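Local coordinates for uncharacterized conserved protein YndB, AHSA1/START domain (Micromonospora chersina, PDB 6V04) that is of unknown function but, as a START/Bet v1-like protein encoded in the dynemicin biosynthetic locus, probably acts in making that natural product, at residues Ala30-Phe41 and Leu133-Arg144; Val56-Phe64 and Arg256-Ala264. All coordinates share one frame; numbering follows the deposited sequence. Where two conformers were deposited one is given.

Interaction 1. Residues Ala30-Phe41 and Leu133-Arg144; sequences AVTDPRRVAQWF and LARYLETGKPSR
Y136 pushes its ring from the long helix 116-139 into a hole formed by A30, R36, Q39 and W40, a knob-into-hole contact that seats the two short helices of a START/Bet v1-like helix-grip fold against the long one. Helix 34-40 and residues 133-139 run at 114° to each other. The CB of Q39 sits over one face of the phenol ring, 3.9 Å from its centroid, while the A30 methyl lies at the ring's edge; a small residue there leaves room for L133 and L137 as well. The W40 five-membered ring is nearly parallel to the phenol but slid well aside. Instead, W40 offers a face to L133, whose CD1 hangs 3.8 Å from the centroid of the five-membered ring. With CG held between backbone N and carbonyl carbon (chi1 65°), the indole folds back along its own segment, and its NE1 donates to A30 O at 2.9 Å, nearly straight at 166°. That bond satisfies the N-H of the buried indole and ties the two short helices together. Further out, the extended R36 chain passes the phenol oxygen and, in the conformer given, R36 NH1 donates to Y136 OH at 3.1 Å; a water joins that oxygen to R35 NH1, a less certain link because R35 is poorly ordered. Beyond G140, whose positive phi lets the chain turn away from the helix, the backbone returns to residues 38-40. There Q39 O receives S143 N at 2.8 Å and, weakly, R144 N. S143 OG bonds to R132 O, tying the returning chain to the long helix. Bent at chi2 and chi3, R144 curls back over A38-F41, and its NH1 reaches A38 O at 2.8 Å with the oxygen in the guanidinium plane.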
loop_
_atom_site.group_PDB
_atom_site.type_symbol
_atom_site.label_atom_id
_atom_site.label_comp_id
_atom_site.label_asym_id
_atom_site.label_seq_id
_atom_site.Cartn_x
_atom_site.Cartn_y
_atom_site.Cartn_z
ATOM N N ALA A 30 -7.205 -2.143 22.196
ATOM C CA ALA A 30 -7.723 -2.199 20.832
ATOM C C ALA A 30 -6.634 -1.981 19.793
ATOM O O ALA A 30 -6.776 -2.442 18.654
ATOM C CB ALA A 30 -8.841 -1.171 20.653
ATOM N N VAL A 31 -5.553 -1.271 20.138
ATOM C CA VAL A 31 -4.479 -1.036 19.176
ATOM C C VAL A 31 -3.281 -1.959 19.371
ATOM O O VAL A 31 -2.308 -1.838 18.615
ATOM C CB VAL A 31 -4.014 0.439 19.187
ATOM C CG1 VAL A 31 -5.189 1.360 18.979
ATOM C CG2 VAL A 31 -3.261 0.786 20.472
ATOM N N THR A 32 -3.327 -2.912 20.329
ATOM C CA THR A 32 -2.219 -3.850 20.545
ATOM C C THR A 32 -2.612 -5.322 20.501
ATOM O O THR A 32 -1.831 -6.133 19.997
ATOM C CB THR A 32 -1.523 -3.583 21.892
ATOM O OG1 THR A 32 -2.474 -3.638 22.971
ATOM C CG2 THR A 32 -0.810 -2.237 21.862
ATOM N N ASP A 33 -3.758 -5.699 21.061
ATOM C CA ASP A 33 -4.173 -7.103 21.051
ATOM C C ASP A 33 -4.437 -7.519 19.609
ATOM O O ASP A 33 -5.315 -6.935 18.968
ATOM C CB ASP A 33 -5.423 -7.284 21.907
ATOM C CG ASP A 33 -5.874 -8.740 22.011
ATOM O OD1 ASP A 33 -5.511 -9.547 21.138
ATOM O OD2 ASP A 33 -6.602 -9.068 22.976
ATOM N N PRO A 34 -3.705 -8.487 19.051
ATOM C CA PRO A 34 -3.911 -8.806 17.629
ATOM C C PRO A 34 -5.335 -9.198 17.289
ATOM O O PRO A 34 -5.781 -8.887 16.178
ATOM C CB PRO A 34 -2.931 -9.958 17.383
ATOM C CG PRO A 34 -1.839 -9.713 18.383
ATOM C CD PRO A 34 -2.562 -9.231 19.609
ATOM N N ARG A 35 -6.066 -9.849 18.201
ATOM C CA ARG A 35 -7.458 -10.187 17.918
ATOM C C ARG A 35 -8.296 -8.928 17.737
ATOM O O ARG A 35 -9.194 -8.886 16.887
ATOM C CB ARG A 35 -8.049 -11.058 19.032
ATOM C CG ARG A 35 -9.393 -11.671 18.639
ATOM C CD ARG A 35 -10.150 -12.264 19.822
ATOM N NE ARG A 35 -10.547 -11.249 20.796
ATOM C CZ ARG A 35 -11.568 -10.410 20.638
ATOM N NH1 ARG A 35 -12.305 -10.446 19.534
ATOM N NH2 ARG A 35 -11.848 -9.526 21.585
ATOM N N ARG A 36 -8.028 -7.895 18.540
ATOM C CA ARG A 36 -8.748 -6.637 18.399
ATOM C C ARG A 36 -8.251 -5.846 17.196
ATOM O O ARG A 36 -9.054 -5.274 16.452
ATOM C CB ARG A 36 -8.608 -5.804 19.680
ATOM C CG ARG A 36 -9.246 -6.460 20.905
ATOM C CD ARG A 36 -9.357 -5.485 22.070
ATOM N NE ARG A 36 -9.894 -6.113 23.277
ATOM C CZ ARG A 36 -11.188 -6.191 23.579
ATOM N NH1 ARG A 36 -12.105 -5.676 22.766
ATOM N NH2 ARG A 36 -11.571 -6.790 24.700
ATOM N N VAL A 37 -6.931 -5.793 16.994
ATOM C CA VAL A 37 -6.378 -5.064 15.855
ATOM C C VAL A 37 -6.962 -5.581 14.547
ATOM O O VAL A 37 -7.189 -4.809 13.604
ATOM C CB VAL A 37 -4.835 -5.152 15.867
ATOM C CG1 VAL A 37 -4.220 -4.544 14.605
ATOM C CG2 VAL A 37 -4.278 -4.456 17.102
ATOM N N ALA A 38 -7.217 -6.889 14.470
ATOM C CA ALA A 38 -7.792 -7.481 13.267
ATOM C C ALA A 38 -9.244 -7.087 13.048
ATOM O O ALA A 38 -9.785 -7.359 11.972
ATOM C CB ALA A 38 -7.656 -8.998 13.344
ATOM N N GLN A 39 -9.895 -6.466 14.031
ATOM C CA GLN A 39 -11.282 -6.059 13.847
ATOM C C GLN A 39 -11.420 -4.709 13.163
ATOM O O GLN A 39 -12.510 -4.389 12.684
ATOM C CB GLN A 39 -12.014 -6.020 15.191
ATOM C CG GLN A 39 -11.930 -7.317 15.980
ATOM C CD GLN A 39 -12.435 -8.497 15.205
ATOM O OE1 GLN A 39 -11.746 -9.511 15.068
ATOM N NE2 GLN A 39 -13.649 -8.380 14.689
ATOM N N TRP A 40 -10.349 -3.890 13.117
ATOM C CA TRP A 40 -10.435 -2.574 12.494
ATOM C C TRP A 40 -9.261 -2.226 11.592
ATOM O O TRP A 40 -9.444 -1.417 10.675
ATOM C CB TRP A 40 -10.576 -1.480 13.581
ATOM C CG TRP A 40 -9.372 -1.370 14.473
ATOM C CD1 TRP A 40 -9.110 -2.118 15.585
ATOM C CD2 TRP A 40 -8.259 -0.483 14.312
ATOM N NE1 TRP A 40 -7.903 -1.746 16.128
ATOM C CE2 TRP A 40 -7.357 -0.751 15.360
ATOM C CE3 TRP A 40 -7.935 0.509 13.385
ATOM C CZ2 TRP A 40 -6.154 -0.044 15.511
ATOM C CZ3 TRP A 40 -6.730 1.208 13.541
ATOM C CH2 TRP A 40 -5.857 0.905 14.579
ATOM N N PHE A 41 -8.071 -2.794 11.804
ATOM C CA PHE A 41 -6.861 -2.386 11.097
ATOM C C PHE A 41 -6.400 -3.458 10.116
ATOM O O PHE A 41 -6.444 -3.245 8.902
ATOM C CB PHE A 41 -5.766 -2.060 12.119
ATOM C CG PHE A 41 -4.485 -1.535 11.510
ATOM C CD1 PHE A 41 -4.490 -0.390 10.745
ATOM C CD2 PHE A 41 -3.273 -2.169 11.759
ATOM C CE1 PHE A 41 -3.299 0.107 10.203
ATOM C CE2 PHE A 41 -2.087 -1.677 11.224
ATOM C CZ PHE A 41 -2.109 -0.555 10.436
ATOM N N LEU A 133 -11.011 2.541 13.745
ATOM C CA LEU A 133 -10.810 2.330 15.173
ATOM C C LEU A 133 -11.993 2.869 15.964
ATOM O O LEU A 133 -12.514 2.198 16.860
ATOM C CB LEU A 133 -9.510 2.995 15.640
ATOM C CG LEU A 133 -9.273 2.934 17.149
ATOM C CD1 LEU A 133 -9.158 1.500 17.644
ATOM C CD2 LEU A 133 -8.004 3.707 17.477
ATOM N N ALA A 134 -12.426 4.093 15.650
ATOM C CA ALA A 134 -13.516 4.708 16.401
ATOM C C ALA A 134 -14.810 3.920 16.245
ATOM O O ALA A 134 -15.560 3.756 17.212
ATOM C CB ALA A 134 -13.709 6.157 15.951
ATOM N N ARG A 135 -15.084 3.430 15.036
ATOM C CA ARG A 135 -16.285 2.627 14.801
ATOM C C ARG A 135 -16.263 1.351 15.635
ATOM O O ARG A 135 -17.270 0.972 16.245
ATOM C CB ARG A 135 -16.387 2.282 13.319
ATOM C CG ARG A 135 -16.900 3.392 12.428
ATOM C CD ARG A 135 -16.963 2.910 10.983
ATOM N NE ARG A 135 -17.829 1.739 10.822
ATOM C CZ ARG A 135 -19.024 1.742 10.231
ATOM N NH1 ARG A 135 -19.532 2.855 9.715
ATOM N NH2 ARG A 135 -19.716 0.614 10.149
ATOM N N TYR A 136 -15.121 0.664 15.647
ATOM C CA TYR A 136 -14.985 -0.578 16.399
ATOM C C TYR A 136 -15.149 -0.351 17.897
ATOM O O TYR A 136 -15.808 -1.144 18.583
ATOM C CB TYR A 136 -13.631 -1.216 16.079
ATOM C CG TYR A 136 -13.252 -2.322 17.031
ATOM C CD1 TYR A 136 -13.958 -3.512 17.060
ATOM C CD2 TYR A 136 -12.173 -2.175 17.893
ATOM C CE1 TYR A 136 -13.618 -4.526 17.949
ATOM C CE2 TYR A 136 -11.823 -3.174 18.781
ATOM C CZ TYR A 136 -12.536 -4.349 18.798
ATOM O OH TYR A 136 -12.177 -5.338 19.692
ATOM N N LEU A 137 -14.561 0.730 18.429
ATOM C CA LEU A 137 -14.735 1.040 19.846
ATOM C C LEU A 137 -16.183 1.375 20.175
ATOM O O LEU A 137 -16.665 1.049 21.267
ATOM C CB LEU A 137 -13.819 2.202 20.240
ATOM C CG LEU A 137 -12.328 1.869 20.254
ATOM C CD1 LEU A 137 -11.506 3.131 20.385
ATOM C CD2 LEU A 137 -12.028 0.916 21.403
ATOM N N GLU A 138 -16.893 2.014 19.244
ATOM C CA GLU A 138 -18.274 2.412 19.498
ATOM C C GLU A 138 -19.212 1.211 19.521
ATOM O O GLU A 138 -20.045 1.081 20.428
ATOM C CB GLU A 138 -18.717 3.415 18.432
ATOM C CG GLU A 138 -20.131 3.939 18.598
ATOM C CD GLU A 138 -20.571 4.796 17.427
ATOM O OE1 GLU A 138 -19.757 5.005 16.503
ATOM O OE2 GLU A 138 -21.733 5.255 17.427
ATOM N N THR A 139 -19.102 0.327 18.528
ATOM C CA THR A 139 -20.100 -0.714 18.317
ATOM C C THR A 139 -19.644 -2.107 18.719
ATOM O O THR A 139 -20.499 -2.974 18.936
ATOM C CB THR A 139 -20.513 -0.765 16.840
ATOM O OG1 THR A 139 -19.446 -1.323 16.065
ATOM C CG2 THR A 139 -20.833 0.632 16.324
ATOM N N GLY A 140 -18.339 -2.347 18.808
ATOM C CA GLY A 140 -17.819 -3.674 19.035
ATOM C C GLY A 140 -17.835 -4.565 17.814
ATOM O O GLY A 140 -17.370 -5.710 17.896
ATOM N N LYS A 141 -18.356 -4.083 16.696
ATOM C CA LYS A 141 -18.440 -4.855 15.464
ATOM C C LYS A 141 -17.197 -4.611 14.628
ATOM O O LYS A 141 -16.545 -3.574 14.757
ATOM C CB LYS A 141 -19.679 -4.451 14.669
ATOM C CG LYS A 141 -21.000 -4.614 15.401
ATOM C CD LYS A 141 -21.375 -6.072 15.531
ATOM C CE LYS A 141 -22.728 -6.255 16.212
ATOM N NZ LYS A 141 -23.857 -5.700 15.406
ATOM N N PRO A 142 -16.828 -5.542 13.754
ATOM C CA PRO A 142 -15.684 -5.276 12.883
ATOM C C PRO A 142 -15.960 -4.110 11.950
ATOM O O PRO A 142 -17.068 -3.931 11.440
ATOM C CB PRO A 142 -15.488 -6.587 12.119
ATOM C CG PRO A 142 -16.748 -7.329 12.269
ATOM C CD PRO A 142 -17.340 -6.909 13.585
ATOM N N SER A 143 -14.929 -3.305 11.742
ATOM C CA SER A 143 -14.996 -2.149 10.865
ATOM C C SER A 143 -13.940 -2.200 9.773
ATOM O O SER A 143 -13.745 -1.205 9.073
ATOM C CB SER A 143 -14.828 -0.879 11.698
ATOM O OG SER A 143 -13.574 -0.962 12.340
ATOM N N ARG A 144 -13.261 -3.338 9.603
ATOM C CA ARG A 144 -12.273 -3.526 8.545
ATOM C C ARG A 144 -12.876 -3.289 7.168
ATOM O O ARG A 144 -14.024 -3.665 6.907
ATOM C CB ARG A 144 -11.751 -4.967 8.547
ATOM C CG ARG A 144 -10.974 -5.415 9.758
ATOM C CD ARG A 144 -9.484 -5.145 9.614
ATOM N NE ARG A 144 -8.868 -5.799 8.452
ATOM C CZ ARG A 144 -8.388 -7.040 8.442
ATOM N NH1 ARG A 144 -8.447 -7.799 9.529
ATOM N NH2 ARG A 144 -7.842 -7.520 7.331
HETATM O O HOH W 1 -13.390 -7.638 19.643
#

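Interaction 2. Residues Val56-Phe64 and Arg256-Ala264; sequences VDFGDGDFF and RTLRHRFAA
R259 meets two aspartates of the 58-62 hairpin loop in quite different ways, joining the first START/Bet v1-like sheet to the C-terminal helix 252-277. End-on, its NH1 and NH2 hold D62 OD1 and OD2 at 2.9 Å and 3.0 Å, both nitrogens approaching from above the carboxylate plane. D60 instead stacks its carboxylate on the guanidinium face, planes 7° apart, a long charge pairing without a directed N-H. NH1 also donates to D60 O. The bend at chi2 (-87°) brings the guanidinium across to the loop. On this tight side G61, at positive phi (105°), brings its bare CA against A263 CB and over the H260 ring face, 3.7 Å from the centroid. D60 OD1 accepts from D62 N in an Asx turn that shapes the loop. The outer side is looser and bridged by water: the partly exposed R256, fully extended, sends NH2 to G59 O at 3.1 Å, and a water links that oxygen, R256 NE and H260 ND1. R148 binds both aspartates, through N to D60 OD2 and NH1 to D62 OD2, while R259 also donates to E150 O and R148 O. Such paired charges should keep both carboxylates ionised and R259 fixed in orientation.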
loop_
_atom_site.group_PDB
_atom_site.type_symbol
_atom_site.label_atom_id
_atom_site.label_comp_id
_atom_site.label_asym_id
_atom_site.label_seq_id
_atom_site.Cartn_x
_atom_site.Cartn_y
_atom_site.Cartn_z
ATOM N N VAL A 56 1.913 -6.708 9.118
ATOM C CA VAL A 56 0.466 -6.526 9.095
ATOM C C VAL A 56 -0.016 -6.741 7.672
ATOM O O VAL A 56 0.589 -6.250 6.715
ATOM C CB VAL A 56 0.025 -5.154 9.638
ATOM C CG1 VAL A 56 0.511 -4.014 8.752
ATOM C CG2 VAL A 56 -1.489 -5.128 9.775
ATOM N N ASP A 57 -1.077 -7.529 7.539
ATOM C CA ASP A 57 -1.614 -7.945 6.253
ATOM C C ASP A 57 -3.075 -7.530 6.200
ATOM O O ASP A 57 -3.812 -7.763 7.163
ATOM C CB ASP A 57 -1.466 -9.460 6.108
ATOM C CG ASP A 57 -1.716 -9.936 4.714
ATOM O OD1 ASP A 57 -2.856 -9.772 4.239
ATOM O OD2 ASP A 57 -0.764 -10.461 4.100
ATOM N N PHE A 58 -3.492 -6.904 5.098
ATOM C CA PHE A 58 -4.852 -6.393 4.998
ATOM C C PHE A 58 -5.799 -7.355 4.295
ATOM O O PHE A 58 -6.998 -7.079 4.240
ATOM C CB PHE A 58 -4.836 -5.026 4.327
ATOM C CG PHE A 58 -4.006 -4.038 5.083
ATOM C CD1 PHE A 58 -4.438 -3.565 6.306
ATOM C CD2 PHE A 58 -2.766 -3.667 4.620
ATOM C CE1 PHE A 58 -3.663 -2.693 7.036
ATOM C CE2 PHE A 58 -1.984 -2.774 5.344
ATOM C CZ PHE A 58 -2.432 -2.307 6.561
ATOM N N GLY A 59 -5.301 -8.483 3.807
ATOM C CA GLY A 59 -6.150 -9.521 3.272
ATOM C C GLY A 59 -6.469 -9.381 1.807
ATOM O O GLY A 59 -7.240 -10.212 1.269
ATOM N N ASP A 60 -5.884 -8.390 1.141
ATOM C CA ASP A 60 -6.174 -8.062 -0.248
ATOM C C ASP A 60 -4.921 -7.991 -1.105
ATOM O O ASP A 60 -4.984 -7.490 -2.233
ATOM C CB ASP A 60 -6.949 -6.735 -0.341
ATOM C CG ASP A 60 -6.174 -5.562 0.198
ATOM O OD1 ASP A 60 -5.043 -5.776 0.660
ATOM O OD2 ASP A 60 -6.728 -4.450 0.142
ATOM N N GLY A 61 -3.785 -8.473 -0.610
ATOM C CA GLY A 61 -2.512 -8.330 -1.278
ATOM C C GLY A 61 -1.611 -7.297 -0.641
ATOM O O GLY A 61 -0.390 -7.380 -0.809
ATOM N N ASP A 62 -2.173 -6.338 0.079
ATOM C CA ASP A 62 -1.388 -5.281 0.707
ATOM C C ASP A 62 -0.896 -5.714 2.086
ATOM O O ASP A 62 -1.574 -6.444 2.821
ATOM C CB ASP A 62 -2.212 -4.001 0.853
ATOM C CG ASP A 62 -2.420 -3.258 -0.460
ATOM O OD1 ASP A 62 -1.932 -3.692 -1.525
ATOM O OD2 ASP A 62 -3.099 -2.214 -0.389
ATOM N N PHE A 63 0.289 -5.229 2.449
ATOM C CA PHE A 63 0.878 -5.539 3.743
ATOM C C PHE A 63 1.992 -4.529 3.991
ATOM O O PHE A 63 2.458 -3.873 3.059
ATOM C CB PHE A 63 1.429 -6.959 3.797
ATOM C CG PHE A 63 2.601 -7.206 2.894
ATOM C CD1 PHE A 63 2.412 -7.522 1.561
ATOM C CD2 PHE A 63 3.899 -7.171 3.393
ATOM C CE1 PHE A 63 3.492 -7.780 0.734
ATOM C CE2 PHE A 63 4.976 -7.430 2.569
ATOM C CZ PHE A 63 4.769 -7.736 1.237
ATOM N N PHE A 64 2.417 -4.426 5.256
ATOM C CA PHE A 64 3.639 -3.722 5.644
ATOM C C PHE A 64 4.522 -4.679 6.429
ATOM O O PHE A 64 4.034 -5.417 7.299
ATOM C CB PHE A 64 3.400 -2.507 6.559
ATOM C CG PHE A 64 2.703 -1.342 5.927
ATOM C CD1 PHE A 64 1.328 -1.263 5.948
ATOM C CD2 PHE A 64 3.427 -0.271 5.406
ATOM C CE1 PHE A 64 0.670 -0.188 5.411
ATOM C CE2 PHE A 64 2.774 0.815 4.874
ATOM C CZ PHE A 64 1.397 0.867 4.881
ATOM N N ARG A 256 -12.267 -8.862 -6.160
ATOM C CA ARG A 256 -11.285 -8.951 -5.091
ATOM C C ARG A 256 -10.113 -9.843 -5.472
ATOM O O ARG A 256 -8.951 -9.513 -5.192
ATOM C CB ARG A 256 -11.953 -9.471 -3.833
ATOM C CG ARG A 256 -11.001 -9.712 -2.706
ATOM C CD ARG A 256 -11.724 -10.108 -1.472
ATOM N NE ARG A 256 -10.788 -10.305 -0.371
ATOM C CZ ARG A 256 -11.147 -10.365 0.902
ATOM N NH1 ARG A 256 -12.415 -10.231 1.240
ATOM N NH2 ARG A 256 -10.225 -10.560 1.844
ATOM N N THR A 257 -10.397 -10.996 -6.071
ATOM C CA THR A 257 -9.330 -11.912 -6.439
ATOM C C THR A 257 -8.411 -11.290 -7.484
ATOM O O THR A 257 -7.181 -11.402 -7.391
ATOM C CB THR A 257 -9.949 -13.224 -6.935
ATOM O OG1 THR A 257 -10.678 -13.832 -5.865
ATOM C CG2 THR A 257 -8.884 -14.186 -7.402
ATOM N N LEU A 258 -8.985 -10.622 -8.487
ATOM C CA LEU A 258 -8.162 -9.926 -9.465
ATOM C C LEU A 258 -7.294 -8.873 -8.790
ATOM O O LEU A 258 -6.097 -8.788 -9.064
ATOM C CB LEU A 258 -9.036 -9.282 -10.534
ATOM C CG LEU A 258 -9.616 -10.255 -11.560
ATOM C CD1 LEU A 258 -10.815 -9.629 -12.242
ATOM C CD2 LEU A 258 -8.565 -10.680 -12.586
ATOM N N ARG A 259 -7.886 -8.047 -7.924
ATOM C CA ARG A 259 -7.118 -6.994 -7.258
ATOM C C ARG A 259 -5.958 -7.591 -6.473
ATOM O O ARG A 259 -4.818 -7.118 -6.568
ATOM C CB ARG A 259 -8.039 -6.182 -6.348
ATOM C CG ARG A 259 -7.378 -4.970 -5.714
ATOM C CD ARG A 259 -6.675 -5.263 -4.410
ATOM N NE ARG A 259 -6.204 -3.980 -3.874
ATOM C CZ ARG A 259 -5.099 -3.793 -3.173
ATOM N NH1 ARG A 259 -4.289 -4.773 -2.834
ATOM N NH2 ARG A 259 -4.785 -2.549 -2.804
ATOM N N HIS A 260 -6.229 -8.651 -5.713
ATOM C CA HIS A 260 -5.199 -9.315 -4.923
ATOM C C HIS A 260 -4.085 -9.871 -5.812
ATOM O O HIS A 260 -2.893 -9.671 -5.540
ATOM C CB HIS A 260 -5.870 -10.407 -4.088
ATOM C CG HIS A 260 -5.038 -10.941 -2.968
ATOM N ND1 HIS A 260 -5.589 -11.335 -1.770
ATOM C CD2 HIS A 260 -3.705 -11.157 -2.862
ATOM C CE1 HIS A 260 -4.633 -11.785 -0.976
ATOM N NE2 HIS A 260 -3.483 -11.694 -1.617
ATOM N N ARG A 261 -4.451 -10.560 -6.891
ATOM C CA ARG A 261 -3.440 -11.153 -7.761
ATOM C C ARG A 261 -2.600 -10.088 -8.448
ATOM O O ARG A 261 -1.377 -10.239 -8.578
ATOM C CB ARG A 261 -4.104 -12.042 -8.803
ATOM C CG ARG A 261 -4.818 -13.258 -8.225
ATOM C CD ARG A 261 -5.546 -14.028 -9.316
ATOM N NE ARG A 261 -4.599 -14.584 -10.283
ATOM C CZ ARG A 261 -4.763 -14.606 -11.602
ATOM N NH1 ARG A 261 -5.860 -14.117 -12.173
ATOM N NH2 ARG A 261 -3.827 -15.151 -12.360
ATOM N N PHE A 262 -3.237 -9.023 -8.932
ATOM C CA PHE A 262 -2.471 -7.947 -9.545
ATOM C C PHE A 262 -1.612 -7.224 -8.520
ATOM O O PHE A 262 -0.501 -6.795 -8.851
ATOM C CB PHE A 262 -3.409 -6.978 -10.261
ATOM C CG PHE A 262 -3.757 -7.393 -11.667
ATOM C CD1 PHE A 262 -4.752 -8.325 -11.908
ATOM C CD2 PHE A 262 -3.105 -6.840 -12.754
ATOM C CE1 PHE A 262 -5.086 -8.691 -13.203
ATOM C CE2 PHE A 262 -3.440 -7.196 -14.050
ATOM C CZ PHE A 262 -4.427 -8.128 -14.279
ATOM N N ALA A 263 -2.069 -7.098 -7.268
ATOM C CA ALA A 263 -1.217 -6.463 -6.257
ATOM C C ALA A 263 0.065 -7.257 -6.040
ATOM O O ALA A 263 1.154 -6.679 -5.895
ATOM C CB ALA A 263 -1.983 -6.309 -4.942
ATOM N N ALA A 264 -0.041 -8.583 -5.994
ATOM C CA ALA A 264 1.149 -9.406 -5.837
ATOM C C ALA A 264 2.054 -9.272 -7.051
ATOM O O ALA A 264 3.287 -9.301 -6.926
ATOM C CB ALA A 264 0.736 -10.859 -5.630
HETATM O O HOH W 2 -8.326 -11.652 -1.345
#

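Interactions 1 and 2 lie with their centres about 20 Å apart, yet they meet at the start of the hairpin loop. R144 NH2 is 3.2 Å from F58 O, a weak hydrogen bond, and F41 CE2 packs 3.8 Å from V56 CG2. Thus the chain leaving the long helix touches the loop that the C-terminal helix holds, and it soon supplies R148 and E150 to interaction 2. The side chain of R259 is about 7 Å from that of Q149, a magnesium ligand seen in a structure of this protein, though it holds no magnesium in this chain. Bound sodium lies about 8 Å from the R256 side chain and about 10 Å from that of R144. Interaction 1 is away from the magnesium site.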